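Local coordinates for protein xylose isomerase-like TIM barrel (Anabaena variabilis ATCC 29413, PDB 2QW5) that probably acts as a sugar or sugar-phosphate isomerase or epimerase, holding a zinc ion and D-xylose in the pocket of a TIM barrel, at residues I13-F18 / F48-A53; L243-V248 / P277-I282. All blocks are in the same frame, centred on the assembly; numbering follows the deposited sequence.

Interaction 1: residues I13-F18 / F48-A53; sequences ISFFMF and FEFPIA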
loop_
_atom_site.group_PDB
_atom_site.type_symbol
_atom_site.label_atom_id
_atom_site.label_comp_id
_atom_site.label_asym_id
_atom_site.label_seq_id
_atom_site.Cartn_x
_atom_site.Cartn_y
_atom_site.Cartn_z
ATOM N N ILE A 13 -4.050 -33.742 8.678
ATOM C CA ILE A 13 -4.653 -32.395 8.645
ATOM C C ILE A 13 -3.616 -31.331 8.961
ATOM O O ILE A 13 -2.753 -31.526 9.811
ATOM C CB ILE A 13 -5.877 -32.298 9.557
ATOM C CG1 ILE A 13 -6.582 -30.947 9.358
ATOM C CG2 ILE A 13 -5.490 -32.616 11.017
ATOM C CD1 ILE A 13 -8.010 -30.882 9.952
ATOM N N SER A 14 -3.693 -30.197 8.251
ATOM C CA SER A 14 -2.798 -29.080 8.485
ATOM C C SER A 14 -3.124 -28.285 9.764
ATOM O O SER A 14 -4.272 -27.973 10.019
ATOM C CB SER A 14 -2.893 -28.080 7.344
ATOM O OG SER A 14 -2.065 -26.972 7.610
ATOM N N PHE A 15 -2.070 -27.879 10.486
ATOM C CA PHE A 15 -2.201 -26.957 11.637
ATOM C C PHE A 15 -2.579 -25.524 11.227
ATOM O O PHE A 15 -2.773 -24.710 12.107
ATOM C CB PHE A 15 -0.996 -27.005 12.614
ATOM C CG PHE A 15 -1.305 -27.746 13.876
ATOM C CD1 PHE A 15 -1.748 -29.073 13.817
ATOM C CD2 PHE A 15 -1.201 -27.113 15.124
ATOM C CE1 PHE A 15 -2.075 -29.773 14.975
ATOM C CE2 PHE A 15 -1.545 -27.806 16.310
ATOM C CZ PHE A 15 -1.958 -29.145 16.228
ATOM N N PHE A 16 -2.678 -25.216 9.913
ATOM C CA PHE A 16 -3.284 -23.925 9.461
ATOM C C PHE A 16 -4.761 -23.712 9.888
ATOM O O PHE A 16 -5.317 -22.628 9.677
ATOM C CB PHE A 16 -3.157 -23.765 7.953
ATOM C CG PHE A 16 -1.743 -23.586 7.465
ATOM C CD1 PHE A 16 -0.771 -22.914 8.219
ATOM C CD2 PHE A 16 -1.400 -24.011 6.193
ATOM C CE1 PHE A 16 0.486 -22.666 7.717
ATOM C CE2 PHE A 16 -0.111 -23.788 5.711
ATOM C CZ PHE A 16 0.822 -23.098 6.469
HETATM N N MSE A 17 -5.415 -24.761 10.414
HETATM C CA MSE A 17 -6.720 -24.646 11.046
HETATM C C MSE A 17 -6.568 -23.776 12.317
HETATM O O MSE A 17 -7.545 -23.166 12.758
HETATM C CB MSE A 17 -7.253 -26.016 11.442
HETATM C CG MSE A 17 -8.664 -26.038 12.124
HETATM SE SE MSE A 17 -9.986 -25.322 10.939
HETATM C CE MSE A 17 -10.435 -26.924 10.062
ATOM N N PHE A 18 -5.360 -23.748 12.910
ATOM C CA PHE A 18 -5.096 -23.054 14.176
ATOM C C PHE A 18 -4.028 -21.972 14.183
ATOM O O PHE A 18 -4.161 -20.980 14.915
ATOM C CB PHE A 18 -4.648 -24.095 15.236
ATOM C CG PHE A 18 -5.494 -25.321 15.283
ATOM C CD1 PHE A 18 -6.783 -25.270 15.769
ATOM C CD2 PHE A 18 -5.004 -26.544 14.857
ATOM C CE1 PHE A 18 -7.587 -26.420 15.805
ATOM C CE2 PHE A 18 -5.797 -27.691 14.883
ATOM C CZ PHE A 18 -7.093 -27.632 15.377
ATOM N N PHE A 48 -0.138 -34.922 11.026
ATOM C CA PHE A 48 -0.373 -33.442 11.046
ATOM C C PHE A 48 0.671 -32.679 10.297
ATOM O O PHE A 48 1.798 -33.103 10.322
ATOM C CB PHE A 48 -0.461 -32.995 12.506
ATOM C CG PHE A 48 -1.520 -33.732 13.248
ATOM C CD1 PHE A 48 -2.841 -33.289 13.232
ATOM C CD2 PHE A 48 -1.234 -34.950 13.822
ATOM C CE1 PHE A 48 -3.861 -34.043 13.860
ATOM C CE2 PHE A 48 -2.243 -35.730 14.438
ATOM C CZ PHE A 48 -3.553 -35.271 14.454
ATOM N N GLU A 49 0.302 -31.598 9.593
ATOM C CA GLU A 49 1.287 -30.771 8.906
ATOM C C GLU A 49 1.552 -29.625 9.842
ATOM O O GLU A 49 0.635 -28.905 10.213
ATOM C CB GLU A 49 0.850 -30.138 7.575
ATOM C CG GLU A 49 0.098 -30.964 6.610
ATOM C CD GLU A 49 0.052 -30.274 5.221
ATOM O OE1 GLU A 49 0.193 -29.014 5.102
ATOM O OE2 GLU A 49 -0.123 -31.013 4.259
ATOM N N PHE A 50 2.805 -29.456 10.190
ATOM C CA PHE A 50 3.296 -28.375 11.043
ATOM C C PHE A 50 3.985 -27.334 10.190
ATOM O O PHE A 50 4.983 -27.661 9.540
ATOM C CB PHE A 50 4.319 -28.942 12.022
ATOM C CG PHE A 50 3.731 -29.592 13.254
ATOM C CD1 PHE A 50 2.372 -29.916 13.384
ATOM C CD2 PHE A 50 4.618 -29.986 14.266
ATOM C CE1 PHE A 50 1.895 -30.513 14.565
ATOM C CE2 PHE A 50 4.157 -30.603 15.412
ATOM C CZ PHE A 50 2.804 -30.872 15.564
ATOM N N PRO A 51 3.427 -26.090 10.144
ATOM C CA PRO A 51 4.202 -25.023 9.522
ATOM C C PRO A 51 5.407 -24.702 10.394
ATOM O O PRO A 51 5.289 -24.718 11.611
ATOM C CB PRO A 51 3.230 -23.834 9.479
ATOM C CG PRO A 51 2.236 -24.096 10.586
ATOM C CD PRO A 51 2.100 -25.602 10.595
ATOM N N ILE A 52 6.576 -24.479 9.779
ATOM C CA ILE A 52 7.770 -24.086 10.517
ATOM C C ILE A 52 7.995 -22.610 10.267
ATOM O O ILE A 52 8.415 -22.203 9.144
ATOM C CB ILE A 52 9.025 -24.934 10.188
ATOM C CG1 ILE A 52 8.726 -26.437 10.423
ATOM C CG2 ILE A 52 10.285 -24.443 10.980
ATOM C CD1 ILE A 52 8.256 -26.840 11.849
ATOM N N ALA A 53 7.659 -21.792 11.284
ATOM C CA ALA A 53 7.816 -20.318 11.184
ATOM C C ALA A 53 9.272 -19.964 11.009
ATOM O O ALA A 53 10.110 -20.603 11.651
ATOM C CB ALA A 53 7.244 -19.604 12.412
HETATM O O HOH W 1 0.438 -26.829 6.783
#
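The Phe15 ring is covered on both faces: Phe18 CD2 lies 3.8 Å above the ring centre on one, and Phe50 CE1 comes over the rim of the other. The contact pairs strands 11-14 and 47-51, the first two of the TIM barrel, joined in parallel through helix 27-42 in a beta-alpha-beta unit; Phe15 to Met17 form a 3-10 turn beyond the first strand. Phe50 meets Phe15 with its edge, a T-shaped pair with planes 68° apart, while Phe48 CD1 meets the Phe15 edge in plane, next to CE1. The first torsion of Phe15, -104°, is well off a staggered position, consistent with a ring set by these neighbours. Phe16 and Pro51 slide past each other in opposite directions, Phe16 CE1 3.5 Å from Pro51 CB; Phe16 also stacks on Phe283, and its side chain ends about 4 Å from the nearest atom of the bound D-xylose.

The backbone of Glu49 is gripped twice. Glu49 N donates to Ile13 O over 3.1 Å from 41° above the carbonyl plane, and Glu49 O accepts from Phe15 N at 2.9 Å, in the carbonyl plane and nearly straight. Ile13 and Phe48 share one face of the sheet, where CG2 of Ile13, in the crowded position between N and C, packs 3.5 Å from Phe48 CD1. Phe48 continues onto Ile37 and Leu40 of helix 27-42.

Ser14 and Glu49 share the other face, toward the zinc site. Glu49 OE2 is held by Tyr245 and Gln247, while OE1 lies near the carboxylate of Glu281, a proximity that could raise the pKa of one of the pair. Ser14 OG accepts from Phe16 N in an ST turn, and is 2.6 Å from a water that donates to Glu49 OE1 at 2.8 Å and sits over the rim of one Phe16 face.

Interaction 2: residues L243-V248 / P277-I282; sequences LHYVQV and PIAVEI. With ZN (zinc ion), chain D.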
loop_
_atom_site.group_PDB
_atom_site.type_symbol
_atom_site.label_atom_id
_atom_site.label_comp_id
_atom_site.label_asym_id
_atom_site.label_seq_id
_atom_site.Cartn_x
_atom_site.Cartn_y
_atom_site.Cartn_z
ATOM N N LEU A 243 6.305 -37.552 -7.261
ATOM C CA LEU A 243 5.002 -37.229 -6.687
ATOM C C LEU A 243 5.102 -37.606 -5.237
ATOM O O LEU A 243 4.708 -38.673 -4.842
ATOM C CB LEU A 243 3.847 -37.908 -7.435
ATOM C CG LEU A 243 2.383 -37.607 -7.023
ATOM C CD1 LEU A 243 2.121 -36.185 -6.655
ATOM C CD2 LEU A 243 1.473 -38.005 -8.163
ATOM N N HIS A 244 5.635 -36.676 -4.441
ATOM C CA HIS A 244 5.909 -36.926 -3.037
ATOM C C HIS A 244 4.780 -36.727 -2.062
ATOM O O HIS A 244 4.859 -37.225 -0.933
ATOM C CB HIS A 244 7.103 -36.089 -2.590
ATOM C CG HIS A 244 8.365 -36.378 -3.349
ATOM N ND1 HIS A 244 8.668 -37.628 -3.842
ATOM C CD2 HIS A 244 9.447 -35.609 -3.592
ATOM C CE1 HIS A 244 9.861 -37.592 -4.410
ATOM N NE2 HIS A 244 10.364 -36.384 -4.256
ATOM N N TYR A 245 3.755 -35.966 -2.440
ATOM C CA TYR A 245 2.703 -35.600 -1.476
ATOM C C TYR A 245 1.470 -35.072 -2.172
ATOM O O TYR A 245 1.561 -34.594 -3.289
ATOM C CB TYR A 245 3.274 -34.525 -0.563
ATOM C CG TYR A 245 2.568 -34.256 0.753
ATOM C CD1 TYR A 245 2.305 -35.272 1.681
ATOM C CD2 TYR A 245 2.296 -32.950 1.139
ATOM C CE1 TYR A 245 1.749 -34.967 2.962
ATOM C CE2 TYR A 245 1.736 -32.653 2.394
ATOM C CZ TYR A 245 1.469 -33.647 3.284
ATOM O OH TYR A 245 0.902 -33.311 4.483
ATOM N N VAL A 246 0.326 -35.125 -1.491
ATOM C CA VAL A 246 -0.971 -34.711 -2.064
ATOM C C VAL A 246 -1.798 -34.059 -0.957
ATOM O O VAL A 246 -1.867 -34.611 0.145
ATOM C CB VAL A 246 -1.768 -35.905 -2.650
ATOM C CG1 VAL A 246 -3.187 -35.486 -3.060
ATOM C CG2 VAL A 246 -1.072 -36.497 -3.859
ATOM N N GLN A 247 -2.380 -32.891 -1.276
ATOM C CA GLN A 247 -3.241 -32.133 -0.388
ATOM C C GLN A 247 -4.639 -31.928 -0.993
ATOM O O GLN A 247 -4.780 -31.646 -2.197
ATOM C CB GLN A 247 -2.636 -30.790 -0.075
ATOM C CG GLN A 247 -1.364 -30.845 0.669
ATOM C CD GLN A 247 -0.875 -29.463 0.974
ATOM O OE1 GLN A 247 -0.862 -28.603 0.105
ATOM N NE2 GLN A 247 -0.526 -29.220 2.232
ATOM N N VAL A 248 -5.672 -32.132 -0.170
ATOM C CA VAL A 248 -7.059 -31.895 -0.570
ATOM C C VAL A 248 -7.468 -30.627 0.173
ATOM O O VAL A 248 -7.335 -30.532 1.415
ATOM C CB VAL A 248 -8.021 -33.089 -0.325
ATOM C CG1 VAL A 248 -7.690 -34.201 -1.351
ATOM C CG2 VAL A 248 -7.955 -33.585 1.127
ATOM N N PRO A 277 0.461 -40.341 2.197
ATOM C CA PRO A 277 -0.626 -39.724 2.950
ATOM C C PRO A 277 -1.334 -38.608 2.166
ATOM O O PRO A 277 -0.677 -37.938 1.369
ATOM C CB PRO A 277 0.094 -39.148 4.171
ATOM C CG PRO A 277 1.468 -38.900 3.725
ATOM C CD PRO A 277 1.786 -39.951 2.720
ATOM N N ILE A 278 -2.640 -38.434 2.402
ATOM C CA ILE A 278 -3.467 -37.379 1.779
ATOM C C ILE A 278 -3.752 -36.367 2.881
ATOM O O ILE A 278 -4.385 -36.722 3.846
ATOM C CB ILE A 278 -4.813 -37.939 1.236
ATOM C CG1 ILE A 278 -4.593 -38.984 0.136
ATOM C CG2 ILE A 278 -5.695 -36.805 0.701
ATOM C CD1 ILE A 278 -3.980 -38.429 -1.124
ATOM N N ALA A 279 -3.266 -35.114 2.747
ATOM C CA ALA A 279 -3.459 -34.094 3.797
ATOM C C ALA A 279 -4.636 -33.149 3.531
ATOM O O ALA A 279 -4.769 -32.635 2.458
ATOM C CB ALA A 279 -2.231 -33.294 3.996
ATOM N N VAL A 280 -5.501 -32.985 4.533
ATOM C CA VAL A 280 -6.584 -32.012 4.507
ATOM C C VAL A 280 -5.924 -30.673 4.872
ATOM O O VAL A 280 -5.391 -30.549 5.964
ATOM C CB VAL A 280 -7.677 -32.354 5.570
ATOM C CG1 VAL A 280 -8.636 -31.159 5.789
ATOM C CG2 VAL A 280 -8.409 -33.620 5.162
ATOM N N GLU A 281 -5.929 -29.704 3.951
ATOM C CA GLU A 281 -5.339 -28.393 4.221
ATOM C C GLU A 281 -6.396 -27.279 4.195
ATOM O O GLU A 281 -6.768 -26.781 3.141
ATOM C CB GLU A 281 -4.215 -28.084 3.267
ATOM C CG GLU A 281 -3.367 -26.910 3.804
ATOM C CD GLU A 281 -2.260 -26.541 2.892
ATOM O OE1 GLU A 281 -2.584 -26.385 1.689
ATOM O OE2 GLU A 281 -1.113 -26.377 3.368
ATOM N N ILE A 282 -6.871 -26.916 5.382
ATOM C CA ILE A 282 -7.879 -25.905 5.566
ATOM C C ILE A 282 -7.198 -24.708 6.290
ATOM O O ILE A 282 -6.587 -24.870 7.370
ATOM C CB ILE A 282 -9.081 -26.476 6.400
ATOM C CG1 ILE A 282 -9.798 -27.588 5.585
ATOM C CG2 ILE A 282 -10.078 -25.351 6.787
ATOM C CD1 ILE A 282 -10.950 -28.261 6.340
HETATM ZN ZN ZN D . -1.217 -26.237 0.091
HETATM O O HOH W 2 -1.423 -24.224 0.236
#
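Zinc is bound by Gln247 OE1 at 2.4 Å, Glu281 OE1 at 2.1 Å and a water at 2.0 Å, with Glu183 and Asp216 completing the site. Gln247 is the one uncharged residue among these four. The Gln247 and Glu281 side chains run extended beyond CG and cross obliquely, the amide and carboxylate planes 61° apart, so that their OE1 atoms converge on the ion. The amide is kept this way round by its other end, since NE2 donates to Glu49 OE2.

Glu49 is thus the second-shell residue behind Gln247, and Tyr245, whose OH bonds the same Glu49 oxygen and Ser85 OG, stands one shell further out. Tyr245 CG is anti to the backbone N (chi1 -163°), which brings Tyr245 OH within 3.2 Å of Ala279 CB, while ring atom CE1 rests by Pro277 CG. A phenylalanine here would lose the hydroxyl and its bonds, and would probably hold Glu49, and through it the Gln247 amide, less firmly.

The backbone beneath is the pairing of the last two TIM-barrel strands, parallel and linked through helix 263-273. Ala279 takes part in two of its bonds: N donates almost straight to Val246 O, and O accepts from Val248 N at 2.8 Å, nearly along the C=O axis. One step further, Glu281 N reaches Val248 O at 3.0 Å, fixing the main chain of the zinc ligand itself.

On the face away from zinc, Val246 CG1 lies alongside Ile278 CD1 at 3.6 Å, and Val248 CG1 meets Ile278 CG2 at about a right angle to that side chain.

In the fold
Both contacts are buried and each joins consecutive parallel strands, the first pair in interaction 1 and the last in interaction 2. Strands 11-14 and 278-280 are neighbours, so the two pairs meet where the barrel closes. Interaction 1 is largely aromatic beside its two backbone bonds, with Phe15 and Phe48 packed against helix 27-42 and Phe16 near the sugar; interaction 2 has a longer bond ladder, an aliphatic outer face and two direct zinc ligands. The Glu49 carboxylate bridges the two contacts: it belongs to interaction 1 and does not bind the metal, yet its hydrogen-bonding partners lie in interaction 2. Packing adds a second link, between Ile13 CG1 and Val280 O.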